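Local coordinates for Mlr3007 protein (PDB 3QQM) that probably catalyses pyridoxal-phosphate-dependent transamination of leucine, isoleucine and valine with 2-oxoglutarate, as a class-IV aminotransferase, at residues A[30-35]-A[177-182]; A[18-23]-A[38-43]; A[88-93]-A[211-216]; A[166-171]-A[188-193]. One frame throughout, in Å; residues are numbered along the deposited sequence.

Interactions 1, 2 and 3 meet around the phosphate of the pyridoxal phosphate-lysine at position 118: V179 N from interaction 1, R39 NH1 from interaction 2 and S211 N from interaction 3 all donate hydrogen bonds to it. They also join one another. P177 O takes R39 NH1 at 3.2 Å, S211 O takes R32 NH2 at 2.7 Å, and L212 O takes R23 NE at 2.8 Å. Interaction 4 lies further out, its centre about 15 Å from that of interaction 1, and is tied to it by R181 NH2 and E192 OE2, 2.8 Å apart. Interactions 2 and 4 do not touch; their centres are about 21 Å apart.

Interaction 1: A[30-35]-A[177-182]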
loop_
_atom_site.group_PDB
_atom_site.type_symbol
_atom_site.label_atom_id
_atom_site.label_comp_id
_atom_site.label_asym_id
_atom_site.label_seq_id
_atom_site.Cartn_x
_atom_site.Cartn_y
_atom_site.Cartn_z
ATOM N N PHE A 30 6.665 6.377 -14.142
ATOM C CA PHE A 30 5.999 5.758 -12.985
ATOM C C PHE A 30 4.564 5.376 -13.230
ATOM O O PHE A 30 3.772 6.176 -13.668
ATOM C CB PHE A 30 6.066 6.666 -11.751
ATOM C CG PHE A 30 7.443 7.096 -11.399
ATOM C CD1 PHE A 30 8.298 6.242 -10.764
ATOM C CD2 PHE A 30 7.900 8.359 -11.753
ATOM C CE1 PHE A 30 9.576 6.637 -10.457
ATOM C CE2 PHE A 30 9.179 8.764 -11.451
ATOM C CZ PHE A 30 10.011 7.903 -10.780
ATOM N N LEU A 31 4.233 4.138 -12.923
ATOM C CA LEU A 31 2.875 3.678 -13.088
ATOM C C LEU A 31 2.009 4.439 -12.052
ATOM O O LEU A 31 2.416 4.610 -10.906
ATOM C CB LEU A 31 2.821 2.165 -12.882
ATOM C CG LEU A 31 1.663 1.347 -13.432
ATOM C CD1 LEU A 31 1.480 1.574 -14.944
ATOM C CD2 LEU A 31 1.881 -0.170 -13.139
ATOM N N ARG A 32 0.872 4.977 -12.508
ATOM C CA ARG A 32 -0.052 5.706 -11.636
ATOM C C ARG A 32 0.630 6.905 -10.952
ATOM O O ARG A 32 0.287 7.275 -9.837
ATOM C CB ARG A 32 -0.676 4.749 -10.593
ATOM C CG ARG A 32 -1.689 3.794 -11.179
ATOM C CD ARG A 32 -2.179 2.773 -10.143
ATOM N NE ARG A 32 -1.195 1.719 -9.950
ATOM C CZ ARG A 32 -1.117 0.644 -10.729
ATOM N NH1 ARG A 32 -1.996 0.461 -11.722
ATOM N NH2 ARG A 32 -0.175 -0.262 -10.504
ATOM N N PHE A 33 1.569 7.513 -11.677
ATOM C CA PHE A 33 2.360 8.627 -11.180
ATOM C C PHE A 33 1.526 9.747 -10.615
ATOM O O PHE A 33 1.760 10.166 -9.506
ATOM C CB PHE A 33 3.301 9.141 -12.288
ATOM C CG PHE A 33 4.388 10.108 -11.813
ATOM C CD1 PHE A 33 4.895 10.060 -10.511
ATOM C CD2 PHE A 33 5.077 10.876 -12.751
ATOM C CE1 PHE A 33 5.947 10.898 -10.129
ATOM C CE2 PHE A 33 6.144 11.694 -12.371
ATOM C CZ PHE A 33 6.571 11.705 -11.067
ATOM N N ASP A 34 0.530 10.202 -11.347
ATOM C CA ASP A 34 -0.278 11.305 -10.854
ATOM C C ASP A 34 -1.038 10.928 -9.570
ATOM O O ASP A 34 -1.135 11.737 -8.663
ATOM C CB ASP A 34 -1.187 11.889 -11.939
ATOM C CG ASP A 34 -2.083 10.872 -12.569
ATOM O OD1 ASP A 34 -2.046 9.687 -12.154
ATOM O OD2 ASP A 34 -2.823 11.262 -13.496
ATOM N N ARG A 35 -1.541 9.716 -9.482
ATOM C CA ARG A 35 -2.209 9.322 -8.269
ATOM C C ARG A 35 -1.222 9.385 -7.090
ATOM O O ARG A 35 -1.584 9.885 -6.051
ATOM C CB ARG A 35 -2.844 7.948 -8.381
ATOM C CG ARG A 35 -4.025 7.893 -9.376
ATOM C CD ARG A 35 -4.775 6.577 -9.270
ATOM N NE ARG A 35 -5.929 6.537 -10.152
ATOM C CZ ARG A 35 -7.145 7.007 -9.841
ATOM N NH1 ARG A 35 -7.369 7.599 -8.676
ATOM N NH2 ARG A 35 -8.138 6.924 -10.729
ATOM N N PRO A 177 -5.777 4.599 1.873
ATOM C CA PRO A 177 -6.426 4.619 0.591
ATOM C C PRO A 177 -5.342 4.415 -0.437
ATOM O O PRO A 177 -4.702 5.374 -0.861
ATOM C CB PRO A 177 -7.027 6.035 0.505
ATOM C CG PRO A 177 -6.181 6.860 1.385
ATOM C CD PRO A 177 -5.800 5.920 2.523
ATOM N N GLY A 178 -5.091 3.160 -0.783
ATOM C CA GLY A 178 -4.074 2.827 -1.755
ATOM C C GLY A 178 -4.350 3.381 -3.134
ATOM O O GLY A 178 -5.496 3.625 -3.520
ATOM N N VAL A 179 -3.262 3.586 -3.864
ATOM C CA VAL A 179 -3.275 4.099 -5.213
ATOM C C VAL A 179 -3.822 3.059 -6.221
ATOM O O VAL A 179 -4.561 3.411 -7.110
ATOM C CB VAL A 179 -1.867 4.599 -5.579
ATOM C CG1 VAL A 179 -1.651 4.674 -7.109
ATOM C CG2 VAL A 179 -1.601 5.953 -4.865
ATOM N N LEU A 180 -3.433 1.800 -6.109
ATOM C CA LEU A 180 -4.019 0.798 -6.988
ATOM C C LEU A 180 -5.509 0.772 -6.629
ATOM O O LEU A 180 -6.364 0.846 -7.493
ATOM C CB LEU A 180 -3.397 -0.577 -6.777
ATOM C CG LEU A 180 -4.092 -1.720 -7.530
ATOM C CD1 LEU A 180 -3.948 -1.556 -9.064
ATOM C CD2 LEU A 180 -3.604 -3.102 -7.112
ATOM N N ARG A 181 -5.792 0.729 -5.334
ATOM C CA ARG A 181 -7.162 0.695 -4.816
ATOM C C ARG A 181 -7.971 1.803 -5.421
ATOM O O ARG A 181 -9.059 1.573 -5.916
ATOM C CB ARG A 181 -7.163 0.855 -3.302
ATOM C CG ARG A 181 -8.537 0.903 -2.648
ATOM C CD ARG A 181 -8.370 1.185 -1.154
ATOM N NE ARG A 181 -9.637 1.235 -0.423
ATOM C CZ ARG A 181 -10.402 2.303 -0.312
ATOM N NH1 ARG A 181 -10.056 3.452 -0.895
ATOM N NH2 ARG A 181 -11.534 2.222 0.387
ATOM N N ALA A 182 -7.433 3.014 -5.388
ATOM C CA ALA A 182 -8.121 4.153 -5.949
ATOM C C ALA A 182 -8.378 3.967 -7.448
ATOM O O ALA A 182 -9.440 4.317 -7.953
ATOM C CB ALA A 182 -7.300 5.413 -5.721
#
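R32 packs its aliphatic chain over V179: CB and CD each lie 3.6 Å from V179 CG1, and the two side chains cross obliquely. The residue is the N-cap of helix 33-47 and the third residue of a type II turn from F30 to F33. A turn at chi3 (-78°) puts NE out of line with the rest of the chain, and the guanidinium has L31 CG over one face and L180 CD1 over the opposite one, both off-centre, the latter 3.9 Å from NH1. Arginine suits the place because it combines this greasy stem with a polar end, NH2 bonding S211 O and NH1 pairing with E183. An alanine here would probably leave E183 and S211 O without their partners and open a gap where CD had met V179 CG1. The partner segment is the N-terminal turn of helix 179-186, N-capped at G178, and V179 N donates to the phosphate of the cofactor-bearing lysine 118, a common use of a helix N-terminus. In the first turn of helix 33-47, R35 sets CB 3.7 Å from V179 CG1, and its chain then runs extended from CG to NE. Its NH1 comes 3.7 Å from A182 CB, where a methyl is small enough to admit the guanidinium, and A182 O lies over one face, off-centre. R35 NH2 forms a salt bridge with D186.

Interaction 2: A[18-23]-A[38-43]; sequences LIETMR and ARLYGS
L18 lays its CB against L40 CD1 at 3.7 Å, while its own CD1 reaches on to S43 CB, 4.0 Å away. Leucines suit both places, since their branches fill the buried space between strand and helix; the small S43 lets L18 come close, and its OG bonds H117. Further along, E20 CG rests 3.9 Å from L40 CB before the chain bends at chi2 (-68°), which brings CD off the line of the stem. Its carboxylate is then gripped side-on by R39. NE meets OE2 at 2.8 Å on the syn lone pair, nearly in the guanidinium plane, and NH2 meets OE1 at 2.7 Å from 33° out of the carboxylate plane. The motif is a helix laid on an antiparallel sheet: helix 33-47 runs back over strand 17-25, their local axes 9.0 Å apart and antiparallel at 178°. Glutamate and arginine are apt here because a two-pronged ion pair spans that gap and satisfies the buried carboxylate of E20. OE1 also accepts from H36 ND1, and R39 NH1 turns to P177 O and to the cofactor phosphate at position 118. A leucine in place of R39 would probably leave E20 without its charged mate and the phosphate short of a donor. Water 1 lies at the guanidinium edge, accepting T21 N at 3.1 Å and, weakly, R39 NH2.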
loop_
_atom_site.group_PDB
_atom_site.type_symbol
_atom_site.label_atom_id
_atom_site.label_comp_id
_atom_site.label_asym_id
_atom_site.label_seq_id
_atom_site.Cartn_x
_atom_site.Cartn_y
_atom_site.Cartn_z
ATOM N N LEU A 18 6.669 10.889 4.976
ATOM C CA LEU A 18 5.674 10.432 4.012
ATOM C C LEU A 18 6.423 9.578 3.007
ATOM O O LEU A 18 7.552 9.896 2.631
ATOM C CB LEU A 18 4.964 11.601 3.329
ATOM C CG LEU A 18 4.061 12.369 4.293
ATOM C CD1 LEU A 18 3.539 13.664 3.680
ATOM C CD2 LEU A 18 2.891 11.459 4.762
ATOM N N ILE A 19 5.779 8.514 2.565
ATOM C CA ILE A 19 6.372 7.559 1.660
ATOM C C ILE A 19 5.486 7.223 0.451
ATOM O O ILE A 19 4.248 7.186 0.543
ATOM C CB ILE A 19 6.634 6.239 2.452
ATOM C CG1 ILE A 19 7.591 6.491 3.625
ATOM C CG2 ILE A 19 7.194 5.128 1.560
ATOM C CD1 ILE A 19 8.948 6.996 3.184
ATOM N N GLU A 20 6.134 6.988 -0.680
ATOM C CA GLU A 20 5.467 6.558 -1.926
ATOM C C GLU A 20 6.373 5.505 -2.556
ATOM O O GLU A 20 7.580 5.729 -2.706
ATOM C CB GLU A 20 5.227 7.710 -2.913
ATOM C CG GLU A 20 4.208 8.736 -2.463
ATOM C CD GLU A 20 2.783 8.187 -2.409
ATOM O OE1 GLU A 20 2.473 7.208 -3.161
ATOM O OE2 GLU A 20 1.967 8.741 -1.638
ATOM N N THR A 21 5.776 4.358 -2.900
ATOM C CA THR A 21 6.481 3.260 -3.508
ATOM C C THR A 21 5.809 3.010 -4.843
ATOM O O THR A 21 4.635 2.617 -4.906
ATOM C CB THR A 21 6.448 2.018 -2.612
ATOM O OG1 THR A 21 7.028 2.350 -1.352
ATOM C CG2 THR A 21 7.218 0.858 -3.244
HETATM N N MSE A 22 6.588 3.188 -5.905
HETATM C CA MSE A 22 6.088 3.096 -7.252
HETATM C C MSE A 22 6.910 2.192 -8.172
HETATM O O MSE A 22 8.085 1.887 -7.896
HETATM C CB MSE A 22 6.130 4.507 -7.858
HETATM C CG MSE A 22 5.496 5.595 -6.981
HETATM SE SE MSE A 22 5.685 7.385 -7.700
HETATM C CE MSE A 22 7.618 7.563 -7.670
ATOM N N ARG A 23 6.294 1.820 -9.295
ATOM C CA ARG A 23 6.966 1.035 -10.304
ATOM C C ARG A 23 7.249 1.932 -11.480
ATOM O O ARG A 23 6.323 2.468 -12.098
ATOM C CB ARG A 23 6.099 -0.105 -10.802
ATOM C CG ARG A 23 6.878 -1.100 -11.660
ATOM C CD ARG A 23 5.989 -1.969 -12.552
ATOM N NE ARG A 23 4.913 -2.636 -11.833
ATOM C CZ ARG A 23 3.968 -3.387 -12.410
ATOM N NH1 ARG A 23 3.980 -3.601 -13.734
ATOM N NH2 ARG A 23 3.003 -3.921 -11.660
ATOM N N ALA A 38 -0.523 13.025 -6.188
ATOM C CA ALA A 38 -1.739 13.603 -5.615
ATOM C C ALA A 38 -1.789 13.251 -4.136
ATOM O O ALA A 38 -1.992 14.126 -3.307
ATOM C CB ALA A 38 -3.004 13.108 -6.321
ATOM N N ARG A 39 -1.594 11.972 -3.819
ATOM C CA ARG A 39 -1.606 11.527 -2.441
ATOM C C ARG A 39 -0.500 12.186 -1.614
ATOM O O ARG A 39 -0.769 12.690 -0.550
ATOM C CB ARG A 39 -1.437 10.021 -2.349
ATOM C CG ARG A 39 -1.483 9.526 -0.896
ATOM C CD ARG A 39 -1.623 8.068 -0.839
ATOM N NE ARG A 39 -0.450 7.369 -1.345
ATOM C CZ ARG A 39 -0.412 6.055 -1.547
ATOM N NH1 ARG A 39 -1.507 5.323 -1.384
ATOM N NH2 ARG A 39 0.693 5.474 -2.004
ATOM N N LEU A 40 0.742 12.104 -2.090
ATOM C CA LEU A 40 1.882 12.687 -1.388
ATOM C C LEU A 40 1.718 14.191 -1.154
ATOM O O LEU A 40 1.921 14.685 -0.037
ATOM C CB LEU A 40 3.182 12.447 -2.168
ATOM C CG LEU A 40 4.432 13.094 -1.590
ATOM C CD1 LEU A 40 4.733 12.539 -0.196
ATOM C CD2 LEU A 40 5.594 12.877 -2.528
ATOM N N TYR A 41 1.333 14.916 -2.192
ATOM C CA TYR A 41 1.181 16.348 -2.043
ATOM C C TYR A 41 -0.004 16.698 -1.150
ATOM O O TYR A 41 0.071 17.656 -0.360
ATOM C CB TYR A 41 1.091 17.046 -3.383
ATOM C CG TYR A 41 2.331 16.930 -4.226
ATOM C CD1 TYR A 41 3.574 16.949 -3.657
ATOM C CD2 TYR A 41 2.257 16.981 -5.598
ATOM C CE1 TYR A 41 4.719 16.891 -4.430
ATOM C CE2 TYR A 41 3.400 16.948 -6.382
ATOM C CZ TYR A 41 4.623 16.907 -5.790
ATOM O OH TYR A 41 5.767 16.867 -6.543
ATOM N N GLY A 42 -1.077 15.919 -1.256
ATOM C CA GLY A 42 -2.267 16.139 -0.442
ATOM C C GLY A 42 -1.935 15.907 1.035
ATOM O O GLY A 42 -2.258 16.731 1.873
ATOM N N SER A 43 -1.252 14.805 1.333
ATOM C CA SER A 43 -0.881 14.506 2.708
ATOM C C SER A 43 0.098 15.530 3.268
ATOM O O SER A 43 -0.058 15.967 4.387
ATOM C CB SER A 43 -0.291 13.099 2.825
ATOM O OG SER A 43 -1.223 12.139 2.429
HETATM O O HOH W 1 2.834 3.329 -2.680
#

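Interaction 3: A[88-93]-A[211-216]; sequences QPYEPL and SLRGLI
Y90, E91 and L93 meet L212, R213 and I216 where the chain, having left the antiparallel sheet at strand 83-89, crosses toward strand 99-103 of the mixed sheet. This connection between the two sheets, consistent with the interdomain linker of class-IV aminotransferases, runs almost parallel to the partner segment, the touching parts 3° apart. Apolar contacts lie at both ends. Y90 CD1 packs 3.8 Å from L212 CD1, the side chains sliding past each other in opposite directions, and L93 CD1 sits 3.7 Å from I216 CG2, crossing at about a right angle. Between them lies R213, extended from CG to NE, an arginine long enough to reach the linker backbone. Its NH1 donates to E91 O at 3.0 Å, almost straight at 172° and in the guanidinium plane. L93 CD2 covers one face of that guanidinium, and Y90 CE1 comes within 3.7 Å of R213 NH1, the ring plane turned 38° from the guanidinium. Water 2 accepts from L93 N and R213 NH1 and lies 2.5 Å from Y90 OH, so the tyrosine hydroxyl shares in this water-mediated link. P92 N stands 3.9 Å above the centre of the Y90 ring.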
loop_
_atom_site.group_PDB
_atom_site.type_symbol
_atom_site.label_atom_id
_atom_site.label_comp_id
_atom_site.label_asym_id
_atom_site.label_seq_id
_atom_site.Cartn_x
_atom_site.Cartn_y
_atom_site.Cartn_z
ATOM N N GLN A 88 15.672 0.561 -7.460
ATOM C CA GLN A 88 16.327 -0.727 -7.615
ATOM C C GLN A 88 15.469 -1.546 -8.560
ATOM O O GLN A 88 14.284 -1.335 -8.635
ATOM C CB GLN A 88 16.480 -1.434 -6.283
ATOM C CG GLN A 88 17.140 -0.610 -5.234
ATOM C CD GLN A 88 17.556 -1.422 -4.068
ATOM O OE1 GLN A 88 18.448 -2.271 -4.179
ATOM N NE2 GLN A 88 16.946 -1.152 -2.905
ATOM N N PRO A 89 16.061 -2.516 -9.261
ATOM C CA PRO A 89 15.280 -3.293 -10.223
ATOM C C PRO A 89 14.017 -3.929 -9.653
ATOM O O PRO A 89 14.053 -4.532 -8.596
ATOM C CB PRO A 89 16.268 -4.389 -10.679
ATOM C CG PRO A 89 17.582 -3.835 -10.441
ATOM C CD PRO A 89 17.456 -2.967 -9.210
ATOM N N TYR A 90 12.905 -3.766 -10.357
ATOM C CA TYR A 90 11.646 -4.373 -9.954
ATOM C C TYR A 90 11.712 -5.865 -10.256
ATOM O O TYR A 90 12.172 -6.268 -11.321
ATOM C CB TYR A 90 10.480 -3.720 -10.687
ATOM C CG TYR A 90 9.144 -4.435 -10.540
ATOM C CD1 TYR A 90 8.583 -4.659 -9.284
ATOM C CD2 TYR A 90 8.408 -4.826 -11.662
ATOM C CE1 TYR A 90 7.339 -5.300 -9.148
ATOM C CE2 TYR A 90 7.161 -5.456 -11.527
ATOM C CZ TYR A 90 6.642 -5.688 -10.273
ATOM O OH TYR A 90 5.420 -6.303 -10.122
ATOM N N GLU A 91 11.292 -6.687 -9.299
ATOM C CA GLU A 91 11.321 -8.149 -9.484
ATOM C C GLU A 91 9.897 -8.628 -9.528
ATOM O O GLU A 91 9.312 -8.923 -8.516
ATOM C CB GLU A 91 12.103 -8.801 -8.342
ATOM C CG GLU A 91 13.573 -8.286 -8.219
ATOM C CD GLU A 91 14.313 -8.894 -7.015
ATOM O OE1 GLU A 91 13.629 -9.333 -6.042
ATOM O OE2 GLU A 91 15.569 -8.935 -7.040
ATOM N N PRO A 92 9.322 -8.717 -10.709
ATOM C CA PRO A 92 7.918 -9.109 -10.676
ATOM C C PRO A 92 7.678 -10.514 -10.154
ATOM O O PRO A 92 8.594 -11.343 -10.149
ATOM C CB PRO A 92 7.504 -9.023 -12.145
ATOM C CG PRO A 92 8.781 -9.295 -12.920
ATOM C CD PRO A 92 9.933 -8.896 -12.042
ATOM N N LEU A 93 6.459 -10.755 -9.666
ATOM C CA LEU A 93 6.074 -12.085 -9.217
ATOM C C LEU A 93 5.733 -12.900 -10.457
ATOM O O LEU A 93 5.225 -12.343 -11.448
ATOM C CB LEU A 93 4.826 -12.047 -8.324
ATOM C CG LEU A 93 4.848 -11.281 -6.988
ATOM C CD1 LEU A 93 3.489 -11.381 -6.344
ATOM C CD2 LEU A 93 5.916 -11.807 -6.047
ATOM N N SER A 211 0.206 -0.483 -5.746
ATOM C CA SER A 211 0.579 0.174 -6.992
ATOM C C SER A 211 1.821 -0.463 -7.619
ATOM O O SER A 211 1.925 -0.566 -8.821
ATOM C CB SER A 211 0.830 1.665 -6.773
ATOM O OG SER A 211 0.978 2.306 -8.025
ATOM N N LEU A 212 2.756 -0.870 -6.782
ATOM C CA LEU A 212 3.973 -1.462 -7.249
ATOM C C LEU A 212 3.742 -2.772 -7.998
ATOM O O LEU A 212 4.253 -2.947 -9.092
ATOM C CB LEU A 212 4.929 -1.715 -6.086
ATOM C CG LEU A 212 6.216 -2.442 -6.459
ATOM C CD1 LEU A 212 7.004 -1.642 -7.538
ATOM C CD2 LEU A 212 7.086 -2.772 -5.199
ATOM N N ARG A 213 2.942 -3.662 -7.425
ATOM C CA ARG A 213 2.762 -4.999 -8.023
ATOM C C ARG A 213 1.482 -5.288 -8.755
ATOM O O ARG A 213 1.410 -6.300 -9.421
ATOM C CB ARG A 213 2.914 -6.076 -6.937
ATOM C CG ARG A 213 4.262 -6.090 -6.311
ATOM C CD ARG A 213 4.539 -7.350 -5.512
ATOM N NE ARG A 213 5.899 -7.322 -4.947
ATOM C CZ ARG A 213 6.984 -7.717 -5.602
ATOM N NH1 ARG A 213 6.901 -8.186 -6.837
ATOM N NH2 ARG A 213 8.166 -7.618 -5.029
ATOM N N GLY A 214 0.492 -4.422 -8.667
ATOM C CA GLY A 214 -0.797 -4.716 -9.284
ATOM C C GLY A 214 -1.508 -5.753 -8.404
ATOM O O GLY A 214 -1.126 -5.930 -7.231
ATOM N N LEU A 215 -2.557 -6.414 -8.932
ATOM C CA LEU A 215 -3.271 -7.451 -8.169
ATOM C C LEU A 215 -2.479 -8.741 -8.088
ATOM O O LEU A 215 -1.852 -9.192 -9.063
ATOM C CB LEU A 215 -4.643 -7.752 -8.766
ATOM C CG LEU A 215 -5.692 -6.663 -8.594
ATOM C CD1 LEU A 215 -6.902 -6.963 -9.434
ATOM C CD2 LEU A 215 -6.061 -6.504 -7.098
ATOM N N ILE A 216 -2.512 -9.329 -6.904
ATOM C CA ILE A 216 -1.832 -10.553 -6.621
ATOM C C ILE A 216 -2.870 -11.578 -6.166
ATOM O O ILE A 216 -3.550 -11.374 -5.158
ATOM C CB ILE A 216 -0.812 -10.364 -5.514
ATOM C CG1 ILE A 216 0.165 -9.222 -5.858
ATOM C CG2 ILE A 216 -0.048 -11.675 -5.262
ATOM C CD1 ILE A 216 1.006 -8.780 -4.682
HETATM O O HOH W 2 4.985 -8.466 -8.989
#

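Interaction 4: A[166-171]-A[188-193]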
loop_
_atom_site.group_PDB
_atom_site.type_symbol
_atom_site.label_atom_id
_atom_site.label_comp_id
_atom_site.label_asym_id
_atom_site.label_seq_id
_atom_site.Cartn_x
_atom_site.Cartn_y
_atom_site.Cartn_z
ATOM N N LEU A 166 -14.716 -6.477 -7.408
ATOM C CA LEU A 166 -13.677 -6.592 -6.396
ATOM C C LEU A 166 -14.082 -5.766 -5.150
ATOM O O LEU A 166 -13.929 -4.550 -5.112
ATOM C CB LEU A 166 -12.329 -6.146 -6.974
ATOM C CG LEU A 166 -11.812 -7.049 -8.146
ATOM C CD1 LEU A 166 -10.665 -6.367 -8.914
ATOM C CD2 LEU A 166 -11.396 -8.452 -7.701
ATOM N N ALA A 167 -14.654 -6.444 -4.164
ATOM C CA ALA A 167 -15.110 -5.810 -2.926
ATOM C C ALA A 167 -13.885 -5.539 -2.094
ATOM O O ALA A 167 -13.126 -6.448 -1.824
ATOM C CB ALA A 167 -16.111 -6.725 -2.175
ATOM N N THR A 168 -13.674 -4.278 -1.744
ATOM C CA THR A 168 -12.516 -3.850 -0.973
ATOM C C THR A 168 -13.009 -3.078 0.254
ATOM O O THR A 168 -13.993 -2.331 0.150
ATOM C CB THR A 168 -11.595 -2.962 -1.845
ATOM O OG1 THR A 168 -10.321 -2.832 -1.223
ATOM C CG2 THR A 168 -12.211 -1.563 -2.096
ATOM N N PRO A 169 -12.350 -3.260 1.419
ATOM C CA PRO A 169 -12.816 -2.593 2.615
ATOM C C PRO A 169 -13.018 -1.067 2.478
ATOM O O PRO A 169 -12.170 -0.357 1.926
ATOM C CB PRO A 169 -11.729 -2.922 3.624
ATOM C CG PRO A 169 -11.255 -4.227 3.224
ATOM C CD PRO A 169 -11.235 -4.168 1.738
ATOM N N ARG A 170 -14.148 -0.605 3.005
ATOM C CA ARG A 170 -14.521 0.805 2.995
ATOM C C ARG A 170 -13.518 1.549 3.832
ATOM O O ARG A 170 -13.106 1.078 4.875
ATOM C CB ARG A 170 -15.945 0.977 3.533
ATOM C CG ARG A 170 -16.607 2.242 3.111
ATOM C CD ARG A 170 -18.106 2.237 3.412
ATOM N NE ARG A 170 -18.389 2.455 4.822
ATOM C CZ ARG A 170 -19.606 2.410 5.360
ATOM N NH1 ARG A 170 -20.662 2.068 4.631
ATOM N NH2 ARG A 170 -19.757 2.665 6.648
ATOM N N LEU A 171 -13.157 2.738 3.377
ATOM C CA LEU A 171 -12.131 3.543 4.007
ATOM C C LEU A 171 -12.343 3.818 5.521
ATOM O O LEU A 171 -11.367 3.775 6.297
ATOM C CB LEU A 171 -11.980 4.856 3.252
ATOM C CG LEU A 171 -10.679 5.593 3.536
ATOM C CD1 LEU A 171 -9.474 4.699 3.137
ATOM C CD2 LEU A 171 -10.674 6.944 2.786
ATOM N N GLY A 188 -14.519 1.423 -11.707
ATOM C CA GLY A 188 -15.747 0.652 -11.485
ATOM C C GLY A 188 -15.448 -0.844 -11.320
ATOM O O GLY A 188 -16.355 -1.664 -11.290
ATOM N N ARG A 189 -14.176 -1.201 -11.188
ATOM C CA ARG A 189 -13.787 -2.604 -11.012
ATOM C C ARG A 189 -13.856 -3.039 -9.555
ATOM O O ARG A 189 -14.130 -4.198 -9.264
ATOM C CB ARG A 189 -12.387 -2.839 -11.532
ATOM C CG ARG A 189 -12.250 -2.543 -12.982
ATOM C CD ARG A 189 -10.876 -2.880 -13.469
ATOM N NE ARG A 189 -10.788 -2.563 -14.868
ATOM C CZ ARG A 189 -11.290 -3.325 -15.840
ATOM N NH1 ARG A 189 -11.935 -4.465 -15.572
ATOM N NH2 ARG A 189 -11.155 -2.936 -17.091
ATOM N N ALA A 190 -13.566 -2.122 -8.641
ATOM C CA ALA A 190 -13.659 -2.407 -7.235
ATOM C C ALA A 190 -14.801 -1.574 -6.635
ATOM O O ALA A 190 -15.187 -0.541 -7.199
ATOM C CB ALA A 190 -12.346 -2.085 -6.554
ATOM N N GLU A 191 -15.355 -2.044 -5.523
ATOM C CA GLU A 191 -16.415 -1.343 -4.808
ATOM C C GLU A 191 -16.151 -1.451 -3.326
ATOM O O GLU A 191 -15.595 -2.435 -2.860
ATOM C CB GLU A 191 -17.790 -1.912 -5.104
ATOM C CG GLU A 191 -18.322 -1.563 -6.479
ATOM C CD GLU A 191 -19.637 -2.254 -6.800
ATOM O OE1 GLU A 191 -20.221 -2.905 -5.885
ATOM O OE2 GLU A 191 -20.086 -2.142 -7.985
ATOM N N GLU A 192 -16.535 -0.418 -2.595
ATOM C CA GLU A 192 -16.345 -0.422 -1.172
ATOM C C GLU A 192 -17.300 -1.403 -0.499
ATOM O O GLU A 192 -18.426 -1.636 -0.962
ATOM C CB GLU A 192 -16.441 0.989 -0.577
ATOM C CG GLU A 192 -15.167 1.830 -0.861
ATOM C CD GLU A 192 -15.141 3.128 -0.084
ATOM O OE1 GLU A 192 -16.176 3.802 -0.087
ATOM O OE2 GLU A 192 -14.082 3.466 0.525
ATOM N N ALA A 193 -16.813 -2.024 0.558
ATOM C CA ALA A 193 -17.612 -3.003 1.282
ATOM C C ALA A 193 -17.011 -3.263 2.655
ATOM O O ALA A 193 -15.967 -2.767 2.969
ATOM C CB ALA A 193 -17.730 -4.317 0.463
#
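L166 opens a parallel ladder with the segment 188-193, its N donating to R189 O at 3.0 Å and its O accepting E191 N, the pair straddling A190. T168 repeats the pattern about E192: its N reaches E191 O at 2.9 Å, nearly along the C=O axis, and its O takes A193 N in a bent bond of 133°. R170 N then closes on A193 O at 2.8 Å. P169 has no N-H to give, but the ladder uses none there. Small alanines fit the close spacing, A167 CB meeting A193 CB at 3.9 Å. A167 O accepts from Y195 OH, and backbone bonds join A167 to A159 and A190 to L184. The threonine hydroxyl of T168 is satisfied outside the pair, by V157 O. E192 serves as an acceptor: CG, anti to the carbonyl carbon (chi1 -76°), packs near R170 CA, and OE2 takes L171 N at 3.1 Å from above the carboxylate plane. The same oxygen forms a salt bridge with R181, whose NH2 also bonds P169 O. The R170 chain crosses E192 at about a right angle, and its guanidinium pairs with D172 instead. The two strands form a beta-alpha-beta unit about helix 179-186, which ends in a Schellman motif at G188; L184 and L185 of that helix pack on A190, while F158 of strand 156-160 touches L166 and T168.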